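Local coordinates for protein aminotransferase, class III (Deinococcus radiodurans, PDB 3I4J) that probably works as a pyridoxal-phosphate-dependent transaminase of class III, moving amino groups between substrates with the help of its cofactor, at residues Glu76-Leu81 and Phe90-Val95; Glu197-Ala202 and Ser247-Val252; Ala331-Leu336 and Leu351-Val356; Gly212-Val217 and Ile226-Asp231. The protein carries 1 engineered substitution. All coordinates share one frame; numbering follows the deposited sequence.

All four contacts are buried and made of side-chain packing, with no polar bond between paired segments. Contacts 1 and 4 lay a helix against the same mixed sheet, contact 1 on its outermost strand 91-95 and contact 4 on the inner strand 227-231, and each turns on one phenylalanine ring under a CH-pi contact. Contact 2 instead joins two loops through a tryptophan tip; contact 4 is nested within the chain loop it closes, and hydrogen bonds from Tyr-214 to Pro-198 and between Ser-250 and Glu-215 tie the two. Contact 3, purely aliphatic, belongs to a separate antiparallel sheet near the C-terminus and meets contact 2 where Val-199 touches Leu-352.

Contact 1: residues Glu76-Leu81 and Phe90-Val95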
# COMPACT_ATOMS: atom_id res chain seq x y z
N GLU C 76 20.55 5.83 2.30
CA GLU C 76 21.25 5.07 3.33
C GLU C 76 20.70 3.66 3.43
O GLU C 76 21.45 2.68 3.37
CB GLU C 76 21.14 5.77 4.68
CG GLU C 76 21.84 5.05 5.82
CD GLU C 76 21.71 5.78 7.15
OE1 GLU C 76 21.07 6.85 7.18
OE2 GLU C 76 22.25 5.27 8.15
N TYR C 77 19.38 3.56 3.57
CA TYR C 77 18.72 2.26 3.70
C TYR C 77 18.96 1.33 2.51
O TYR C 77 19.25 0.15 2.70
CB TYR C 77 17.22 2.46 3.90
CG TYR C 77 16.46 1.18 4.07
CD1 TYR C 77 16.70 0.34 5.16
CD2 TYR C 77 15.48 0.80 3.15
CE1 TYR C 77 15.99 -0.86 5.32
CE2 TYR C 77 14.77 -0.39 3.30
CZ TYR C 77 15.03 -1.21 4.39
OH TYR C 77 14.33 -2.39 4.53
N ALA C 78 18.83 1.85 1.29
CA ALA C 78 19.02 1.04 0.09
C ALA C 78 20.37 0.32 0.14
O ALA C 78 20.45 -0.88 -0.12
CB ALA C 78 18.93 1.90 -1.16
N GLY C 79 21.42 1.06 0.48
CA GLY C 79 22.74 0.46 0.57
C GLY C 79 22.85 -0.55 1.69
O GLY C 79 23.40 -1.65 1.51
N ARG C 80 22.33 -0.20 2.86
CA ARG C 80 22.36 -1.07 4.02
C ARG C 80 21.62 -2.38 3.74
O ARG C 80 22.10 -3.46 4.07
CB ARG C 80 21.74 -0.38 5.23
CG ARG C 80 22.67 0.62 5.91
CD ARG C 80 23.76 -0.10 6.69
NE ARG C 80 23.19 -1.00 7.70
CZ ARG C 80 22.58 -0.59 8.80
NH1 ARG C 80 22.46 0.70 9.06
NH2 ARG C 80 22.06 -1.48 9.64
N LEU C 81 20.44 -2.26 3.14
CA LEU C 81 19.63 -3.43 2.84
C LEU C 81 20.31 -4.33 1.81
O LEU C 81 20.39 -5.55 2.00
CB LEU C 81 18.25 -2.99 2.32
CG LEU C 81 17.30 -4.10 1.86
CD1 LEU C 81 16.96 -5.01 3.03
CD2 LEU C 81 16.04 -3.47 1.29
N PHE C 90 22.88 -4.47 -6.00
CA PHE C 90 21.50 -4.36 -6.46
C PHE C 90 20.82 -3.03 -6.13
O PHE C 90 21.19 -2.34 -5.17
CB PHE C 90 20.67 -5.53 -5.91
CG PHE C 90 20.90 -6.83 -6.64
CD1 PHE C 90 22.19 -7.24 -6.97
CD2 PHE C 90 19.83 -7.64 -6.97
CE1 PHE C 90 22.40 -8.45 -7.63
CE2 PHE C 90 20.02 -8.86 -7.63
CZ PHE C 90 21.31 -9.26 -7.96
N ARG C 91 19.82 -2.70 -6.94
CA ARG C 91 19.05 -1.46 -6.81
C ARG C 91 17.71 -1.71 -6.14
O ARG C 91 16.96 -2.58 -6.55
CB ARG C 91 18.82 -0.85 -8.19
CG ARG C 91 20.10 -0.39 -8.88
CD ARG C 91 20.55 0.97 -8.35
NE ARG C 91 21.74 1.44 -9.03
CZ ARG C 91 22.09 2.72 -9.13
NH1 ARG C 91 21.33 3.67 -8.60
NH2 ARG C 91 23.20 3.06 -9.77
N PHE C 92 17.43 -0.90 -5.12
CA PHE C 92 16.21 -1.02 -4.32
C PHE C 92 15.06 -0.12 -4.78
O PHE C 92 15.18 1.10 -4.81
CB PHE C 92 16.55 -0.72 -2.85
CG PHE C 92 15.37 -0.83 -1.92
CD1 PHE C 92 14.63 -2.01 -1.84
CD2 PHE C 92 15.00 0.25 -1.11
CE1 PHE C 92 13.55 -2.11 -0.97
CE2 PHE C 92 13.92 0.15 -0.23
CZ PHE C 92 13.19 -1.03 -0.16
N TRP C 93 13.96 -0.76 -5.13
CA TRP C 93 12.75 -0.08 -5.56
C TRP C 93 11.78 -0.23 -4.39
O TRP C 93 11.24 -1.31 -4.15
CB TRP C 93 12.18 -0.75 -6.82
CG TRP C 93 10.81 -0.28 -7.21
CD1 TRP C 93 9.66 -1.01 -7.21
CD2 TRP C 93 10.46 1.03 -7.68
NE1 TRP C 93 8.61 -0.24 -7.66
CE2 TRP C 93 9.07 1.02 -7.95
CE3 TRP C 93 11.18 2.21 -7.91
CZ2 TRP C 93 8.39 2.14 -8.43
CZ3 TRP C 93 10.51 3.33 -8.39
CH2 TRP C 93 9.12 3.29 -8.64
N ALA C 94 11.58 0.86 -3.65
CA ALA C 94 10.72 0.83 -2.47
C ALA C 94 9.26 1.11 -2.78
O ALA C 94 8.94 1.99 -3.57
CB ALA C 94 11.23 1.85 -1.44
N VAL C 95 8.38 0.33 -2.15
CA VAL C 95 6.94 0.51 -2.29
C VAL C 95 6.30 0.29 -0.92
O VAL C 95 7.01 0.10 0.08
CB VAL C 95 6.32 -0.44 -3.35
CG1 VAL C 95 6.80 -0.04 -4.74
CG2 VAL C 95 6.67 -1.89 -3.05
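Phe-92 carries this contact alone from its strand, meeting three side chains of the helical segment 76-81. Two of the interactions involve its ring. Tyr-77 turns its edge toward the Phe-92 face in an offset T-shaped pair, planes at 78° and centroids 5.5 Å apart, with CE2 of Tyr-77 3.7 Å from CE2 of Phe-92. Leu-81 makes a CH-pi contact: its CD2 methyl sits 3.9 Å from the ring centroid of Phe-92, over one face and shifted toward the CD1-CE1 rim. Purely aliphatic packing is left to the base of the side chain, where CB of Ala-78 lies 3.9 Å from CB of Phe-92. The first torsion of Phe-92, -179°, swings CG away from its own nitrogen and puts the ring against Tyr-77 and Leu-81, which are one helical turn apart. A serine here would probably open a gap beneath the Leu-81 methyl and deprive the Tyr-77 edge of its aromatic partner. Leu-274 of the adjoining strand 271-275 also touches Phe-92, while Val-303 of helix 300-315 packs on Tyr-77. Strand 91-95 is the outermost of the mixed sheet within this chain, and the backbone of Phe-92 is hydrogen-bonded to the second subunit, whose Val-4 packs on Ala-78.

Contact 2: residues Glu197-Ala202 and Ser247-Val252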
# COMPACT_ATOMS: atom_id res chain seq x y z
N GLU C 197 8.59 -18.63 -4.83
CA GLU C 197 8.90 -18.38 -3.42
C GLU C 197 9.93 -19.46 -3.13
O GLU C 197 9.66 -20.63 -3.37
CB GLU C 197 7.69 -18.66 -2.52
CG GLU C 197 6.46 -17.81 -2.74
CD GLU C 197 5.28 -18.33 -1.93
OE1 GLU C 197 4.62 -19.29 -2.38
OE2 GLU C 197 5.02 -17.78 -0.84
N PRO C 198 11.11 -19.10 -2.62
CA PRO C 198 12.11 -20.14 -2.34
C PRO C 198 11.51 -21.23 -1.44
O PRO C 198 11.67 -22.43 -1.68
CB PRO C 198 13.24 -19.37 -1.67
CG PRO C 198 13.17 -18.03 -2.34
CD PRO C 198 11.66 -17.76 -2.35
N VAL C 199 10.82 -20.78 -0.39
CA VAL C 199 10.13 -21.67 0.54
C VAL C 199 8.70 -21.17 0.45
O VAL C 199 8.45 -19.97 0.62
CB VAL C 199 10.67 -21.51 1.98
CG1 VAL C 199 9.83 -22.34 2.94
CG2 VAL C 199 12.12 -21.96 2.04
N VAL C 200 7.77 -22.07 0.15
CA VAL C 200 6.37 -21.71 -0.01
C VAL C 200 5.69 -21.26 1.27
O VAL C 200 5.98 -21.76 2.36
CB VAL C 200 5.57 -22.89 -0.63
CG1 VAL C 200 4.10 -22.51 -0.79
CG2 VAL C 200 6.17 -23.25 -1.99
N GLY C 201 4.77 -20.31 1.12
CA GLY C 201 4.04 -19.78 2.26
C GLY C 201 2.70 -20.45 2.49
O GLY C 201 2.59 -21.67 2.49
N ALA C 202 1.67 -19.62 2.68
CA ALA C 202 0.31 -20.09 2.94
C ALA C 202 -0.23 -21.17 2.00
O ALA C 202 -0.88 -22.10 2.46
CB ALA C 202 -0.63 -18.89 2.94
N SER C 247 19.34 -18.01 -0.67
CA SER C 247 20.77 -18.20 -0.41
C SER C 247 21.11 -19.50 0.29
O SER C 247 22.26 -19.93 0.27
CB SER C 247 21.31 -17.03 0.43
OG SER C 247 21.17 -15.81 -0.27
N ARG C 248 20.12 -20.13 0.92
CA ARG C 248 20.37 -21.39 1.61
C ARG C 248 20.81 -22.45 0.59
O ARG C 248 21.44 -23.45 0.94
CB ARG C 248 19.13 -21.86 2.35
CG ARG C 248 18.76 -20.98 3.54
CD ARG C 248 17.52 -21.51 4.26
NE ARG C 248 17.76 -22.83 4.83
CZ ARG C 248 18.17 -23.05 6.08
NH1 ARG C 248 18.39 -22.04 6.90
NH2 ARG C 248 18.37 -24.30 6.50
N TRP C 249 20.47 -22.21 -0.67
CA TRP C 249 20.84 -23.11 -1.75
C TRP C 249 22.15 -22.65 -2.39
O TRP C 249 22.14 -21.99 -3.43
CB TRP C 249 19.73 -23.17 -2.79
CG TRP C 249 18.58 -24.10 -2.44
CD1 TRP C 249 18.41 -25.38 -2.88
CD2 TRP C 249 17.45 -23.81 -1.60
NE1 TRP C 249 17.24 -25.91 -2.37
CE2 TRP C 249 16.64 -24.96 -1.58
CE3 TRP C 249 17.05 -22.68 -0.86
CZ2 TRP C 249 15.44 -25.03 -0.85
CZ3 TRP C 249 15.86 -22.75 -0.13
CH2 TRP C 249 15.07 -23.92 -0.13
N SER C 250 23.27 -22.99 -1.76
CA SER C 250 24.60 -22.64 -2.27
C SER C 250 24.81 -21.16 -2.58
O SER C 250 25.56 -20.81 -3.49
CB SER C 250 24.90 -23.46 -3.53
OG SER C 250 24.79 -24.85 -3.27
N GLY C 251 24.15 -20.29 -1.83
CA GLY C 251 24.30 -18.86 -2.04
C GLY C 251 23.74 -18.33 -3.35
O GLY C 251 24.12 -17.24 -3.78
N VAL C 252 22.84 -19.08 -3.98
CA VAL C 252 22.25 -18.64 -5.24
C VAL C 252 21.58 -17.28 -5.08
O VAL C 252 20.98 -16.99 -4.05
CB VAL C 252 21.19 -19.67 -5.75
CG1 VAL C 252 20.35 -19.05 -6.87
CG2 VAL C 252 21.90 -20.92 -6.28
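The six-membered end of the Trp-249 indole reaches across to Pro-198 and Val-199, and one atom, CH2, does the touching. CG of Trp-249 lies anti to its carbonyl carbon (chi1 -82°), and chi2 of -98° stands the indole roughly across the CA-CB-CG plane, sending the benzo ring ahead toward the other loop. CH2 of Trp-249 comes 4.2 Å from CG2 of Val-199, which meets the indole at its edge, near the ring plane. The valine presents this branch because CG1 takes the position anti to the backbone N (chi1 174°), leaving CG2 beside that nitrogen. CH2 of Trp-249 is also 4.0 Å from the carbonyl O of Pro-198, a van der Waals approach. In the mixed sheet, segment 197-202 leaves the C-terminal end of strand 191-196, whereas the loop segment 247-252 belongs to the connection from strand 227-231 to the parallel strand 256-259. A type I' beta turn from Trp-249 to Val-252 closes with Val-252 N hydrogen-bonded to Trp-249 O at 3.0 Å. The indole is also held from outside the pair, its NE1 hydrogen-bonded to Ala-210 O and its ring packed edge-to-face with Tyr-214.

Contact 3: residues Ala331-Leu336 and Leu351-Val356; sequences AGLQAL and LLLGVV
A helix laid over a small antiparallel sheet in the C-terminal part of the chain brings Leu-333 onto the side chains of Leu-353 and Val-355. The sheet runs 343-349, 352-357, 400-403, and the strand met here is its middle one. Everything passes through a single methyl group, CD1 of Leu-333. It lies 3.7 Å from CD2 of Leu-353 and 4.1 Å from CB of the same residue, so it rests alongside the root of that side chain as well as on its end. From the other direction along the strand, CG2 of Val-355 approaches CD1 of Leu-333 at 4.2 Å, a looser touch. Leu-353 and Val-355 are two apart and therefore project from the same face of the strand, with Gly-354 between them; the methyl fits over the interval. Leu-333 reaches it in an extended form: CG is anti to the carbonyl carbon (chi1 -62°), and the second torsion of 174° carries CD1 straight on toward the sheet. Leu-353 is less relaxed, its chi2 of 93° falling away from the staggered values. Around these three side chains, Leu-418 and Leu-421 of helix 411-428 close on Leu-333. Leu-329 and Leu-330, a turn earlier on helix 318-339, cover Leu-353, while the flanking strands contribute Val-346 and Leu-403 beside Leu-333 and Met-343 and Leu-401 beside Val-355.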
# COMPACT_ATOMS: atom_id res chain seq x y z
N ALA C 331 11.66 -29.46 15.89
CA ALA C 331 11.84 -30.68 16.68
C ALA C 331 10.61 -30.90 17.55
O ALA C 331 10.17 -32.03 17.75
CB ALA C 331 13.09 -30.56 17.54
N GLY C 332 10.06 -29.80 18.07
CA GLY C 332 8.89 -29.89 18.92
C GLY C 332 7.66 -30.37 18.16
O GLY C 332 6.88 -31.17 18.67
N LEU C 333 7.49 -29.88 16.94
CA LEU C 333 6.36 -30.29 16.11
C LEU C 333 6.49 -31.76 15.74
O LEU C 333 5.50 -32.49 15.68
CB LEU C 333 6.29 -29.44 14.85
CG LEU C 333 6.07 -27.93 15.03
CD1 LEU C 333 6.18 -27.23 13.68
CD2 LEU C 333 4.70 -27.67 15.66
N GLN C 334 7.72 -32.20 15.48
CA GLN C 334 7.96 -33.59 15.12
C GLN C 334 7.66 -34.48 16.33
O GLN C 334 7.15 -35.59 16.18
CB GLN C 334 9.41 -33.77 14.63
CG GLN C 334 9.72 -32.95 13.37
CD GLN C 334 11.19 -33.00 12.96
OE1 GLN C 334 12.08 -32.94 13.81
NE2 GLN C 334 11.44 -33.07 11.66
N ALA C 335 7.97 -33.98 17.52
CA ALA C 335 7.72 -34.73 18.74
C ALA C 335 6.22 -34.88 18.99
O ALA C 335 5.77 -35.89 19.53
CB ALA C 335 8.38 -34.03 19.93
N LEU C 336 5.44 -33.88 18.58
CA LEU C 336 3.99 -33.92 18.76
C LEU C 336 3.29 -34.93 17.86
O LEU C 336 2.18 -35.37 18.18
CB LEU C 336 3.39 -32.52 18.53
CG LEU C 336 3.57 -31.49 19.65
CD1 LEU C 336 3.08 -30.13 19.18
CD2 LEU C 336 2.81 -31.94 20.89
N LEU C 351 12.40 -20.11 10.84
CA LEU C 351 11.16 -19.94 11.58
C LEU C 351 9.91 -19.82 10.70
O LEU C 351 8.98 -19.08 11.01
CB LEU C 351 11.26 -18.76 12.55
CG LEU C 351 11.91 -19.11 13.90
CD1 LEU C 351 12.14 -17.84 14.72
CD2 LEU C 351 11.01 -20.09 14.65
N LEU C 352 9.92 -20.55 9.59
CA LEU C 352 8.77 -20.63 8.70
C LEU C 352 8.48 -22.12 8.72
O LEU C 352 9.23 -22.92 8.16
CB LEU C 352 9.13 -20.17 7.28
CG LEU C 352 8.02 -20.34 6.24
CD1 LEU C 352 6.73 -19.77 6.79
CD2 LEU C 352 8.41 -19.63 4.94
N LEU C 353 7.41 -22.51 9.40
CA LEU C 353 7.08 -23.93 9.53
C LEU C 353 5.65 -24.23 9.11
O LEU C 353 4.81 -23.35 9.05
CB LEU C 353 7.29 -24.39 10.97
CG LEU C 353 8.67 -24.12 11.59
CD1 LEU C 353 8.65 -22.79 12.35
CD2 LEU C 353 9.03 -25.26 12.53
N GLY C 354 5.39 -25.51 8.82
CA GLY C 354 4.06 -25.90 8.40
C GLY C 354 3.67 -27.26 8.93
O GLY C 354 4.52 -28.13 9.14
N VAL C 355 2.37 -27.43 9.16
CA VAL C 355 1.82 -28.69 9.65
C VAL C 355 0.66 -29.05 8.74
O VAL C 355 -0.28 -28.27 8.57
CB VAL C 355 1.30 -28.55 11.10
CG1 VAL C 355 0.65 -29.86 11.55
CG2 VAL C 355 2.44 -28.18 12.03
N VAL C 356 0.74 -30.23 8.12
CA VAL C 356 -0.32 -30.70 7.24
C VAL C 356 -1.16 -31.67 8.05
O VAL C 356 -0.64 -32.62 8.63
CB VAL C 356 0.26 -31.40 6.00
CG1 VAL C 356 -0.87 -31.91 5.11
CG2 VAL C 356 1.15 -30.44 5.24

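Contact 4: residues Gly212-Val217 and Ile226-Asp231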
# COMPACT_ATOMS: atom_id res chain seq x y z
N GLY C 212 20.01 -28.57 -4.13
CA GLY C 212 20.32 -28.63 -5.55
C GLY C 212 19.28 -28.04 -6.49
O GLY C 212 19.57 -27.77 -7.65
N TYR C 213 18.07 -27.83 -5.98
CA TYR C 213 16.98 -27.31 -6.80
C TYR C 213 17.21 -25.91 -7.38
O TYR C 213 17.21 -25.72 -8.60
CB TYR C 213 15.68 -27.30 -5.98
CG TYR C 213 14.44 -26.90 -6.76
CD1 TYR C 213 13.62 -27.87 -7.34
CD2 TYR C 213 14.05 -25.57 -6.84
CE1 TYR C 213 12.43 -27.52 -7.98
CE2 TYR C 213 12.86 -25.20 -7.48
CZ TYR C 213 12.06 -26.18 -8.03
OH TYR C 213 10.86 -25.83 -8.60
N TYR C 214 17.42 -24.92 -6.51
CA TYR C 214 17.62 -23.57 -7.02
C TYR C 214 18.93 -23.34 -7.74
O TYR C 214 19.03 -22.43 -8.57
CB TYR C 214 17.41 -22.55 -5.90
CG TYR C 214 15.96 -22.50 -5.49
CD1 TYR C 214 14.97 -22.10 -6.39
CD2 TYR C 214 15.55 -22.94 -4.23
CE1 TYR C 214 13.61 -22.14 -6.05
CE2 TYR C 214 14.21 -22.99 -3.88
CZ TYR C 214 13.24 -22.59 -4.79
OH TYR C 214 11.91 -22.68 -4.43
N GLU C 215 19.94 -24.16 -7.45
CA GLU C 215 21.21 -24.04 -8.14
C GLU C 215 20.93 -24.36 -9.61
O GLU C 215 21.40 -23.66 -10.52
CB GLU C 215 22.25 -25.02 -7.58
CG GLU C 215 22.75 -24.69 -6.17
CD GLU C 215 21.88 -25.26 -5.06
OE1 GLU C 215 20.73 -25.69 -5.33
OE2 GLU C 215 22.34 -25.26 -3.91
N ARG C 216 20.15 -25.42 -9.84
CA ARG C 216 19.80 -25.83 -11.19
C ARG C 216 18.84 -24.82 -11.84
O ARG C 216 18.97 -24.52 -13.02
CB ARG C 216 19.18 -27.24 -11.18
CG ARG C 216 18.75 -27.77 -12.55
CD ARG C 216 19.89 -27.76 -13.57
NE ARG C 216 21.06 -28.49 -13.08
CZ ARG C 216 21.15 -29.82 -13.05
NH1 ARG C 216 20.15 -30.58 -13.48
NH2 ARG C 216 22.24 -30.39 -12.55
N VAL C 217 17.89 -24.30 -11.06
CA VAL C 217 16.97 -23.30 -11.60
C VAL C 217 17.75 -22.07 -12.08
O VAL C 217 17.50 -21.55 -13.17
CB VAL C 217 15.94 -22.84 -10.53
CG1 VAL C 217 15.22 -21.57 -10.99
CG2 VAL C 217 14.93 -23.94 -10.28
N ILE C 226 16.22 -15.92 -19.26
CA ILE C 226 15.03 -15.38 -18.59
C ILE C 226 15.37 -14.81 -17.22
O ILE C 226 16.37 -15.19 -16.60
CB ILE C 226 13.92 -16.45 -18.45
CG1 ILE C 226 14.37 -17.58 -17.52
CG2 ILE C 226 13.53 -16.97 -19.84
CD1 ILE C 226 13.27 -18.59 -17.18
N ILE C 227 14.54 -13.89 -16.75
CA ILE C 227 14.74 -13.25 -15.45
C ILE C 227 14.26 -14.16 -14.32
O ILE C 227 13.12 -14.63 -14.34
CB ILE C 227 13.97 -11.91 -15.37
CG1 ILE C 227 14.55 -10.90 -16.38
CG2 ILE C 227 14.04 -11.34 -13.96
CD1 ILE C 227 15.96 -10.46 -16.07
N PHE C 228 15.12 -14.40 -13.34
CA PHE C 228 14.77 -15.24 -12.20
C PHE C 228 14.34 -14.30 -11.07
O PHE C 228 15.13 -13.50 -10.55
CB PHE C 228 15.97 -16.10 -11.79
CG PHE C 228 15.75 -16.95 -10.57
CD1 PHE C 228 14.47 -17.33 -10.17
CD2 PHE C 228 16.84 -17.42 -9.84
CE1 PHE C 228 14.28 -18.16 -9.06
CE2 PHE C 228 16.67 -18.24 -8.73
CZ PHE C 228 15.39 -18.62 -8.34
N ILE C 229 13.06 -14.39 -10.71
CA ILE C 229 12.51 -13.55 -9.65
C ILE C 229 12.26 -14.39 -8.41
O ILE C 229 11.55 -15.39 -8.48
CB ILE C 229 11.16 -12.92 -10.08
CG1 ILE C 229 11.33 -12.13 -11.38
CG2 ILE C 229 10.64 -12.00 -8.97
CD1 ILE C 229 10.01 -11.67 -12.01
N ALA C 230 12.85 -14.00 -7.29
CA ALA C 230 12.65 -14.72 -6.04
C ALA C 230 11.64 -13.94 -5.21
O ALA C 230 11.89 -12.79 -4.83
CB ALA C 230 13.96 -14.85 -5.27
N ASP C 231 10.49 -14.56 -4.95
CA ASP C 231 9.45 -13.92 -4.15
C ASP C 231 9.76 -14.24 -2.70
O ASP C 231 9.44 -15.33 -2.20
CB ASP C 231 8.07 -14.48 -4.53
CG ASP C 231 6.94 -13.85 -3.74
OD1 ASP C 231 7.23 -13.19 -2.72
OD2 ASP C 231 5.77 -14.02 -4.11
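Val-217 lays its CG1 methyl over one face of the Phe-228 ring, 4.1 Å from the centroid and 16° off the ring normal, a CH-pi contact. The methyl is set a little toward the rim, with CE1 and CZ of Phe-228 each 4.0 Å from CG1 of Val-217. Tyr-214, one helical turn earlier, adds a second touch: its CD1 lies 4.0 Å from CZ of Phe-228, the two side chains crossing at about a right angle. Phe-228 thus offers the far end of its ring to both helix residues. Its CG stands anti to the backbone N (chi1 177°), which throws the ring out from the strand toward the helix.

In the next shell, Tyr-213 backs Tyr-214, its CD2 lying over the centre of the Tyr-214 ring and 3.5 Å above the plane. The phenol oxygen of Tyr-214 is hydrogen-bonded to Pro-198 O and to Arg-127 NH1, and Tyr-213 OH shares that arginine nitrogen. Phe-194 of strand 191-196 touches Val-217. Helix 213-224 is the crossover of a beta-alpha-beta unit whose parallel strands are 191-196 and 227-231, and Gly-212 is its N-cap.

Between helix and strand, then, the chemistry is wholly apolar, a valine methyl and a tyrosine ring carbon, both against one phenyl ring. The hydroxyl of Tyr-214, held by its two hydrogen bonds, would probably limit how far its ring can move beside Phe-228.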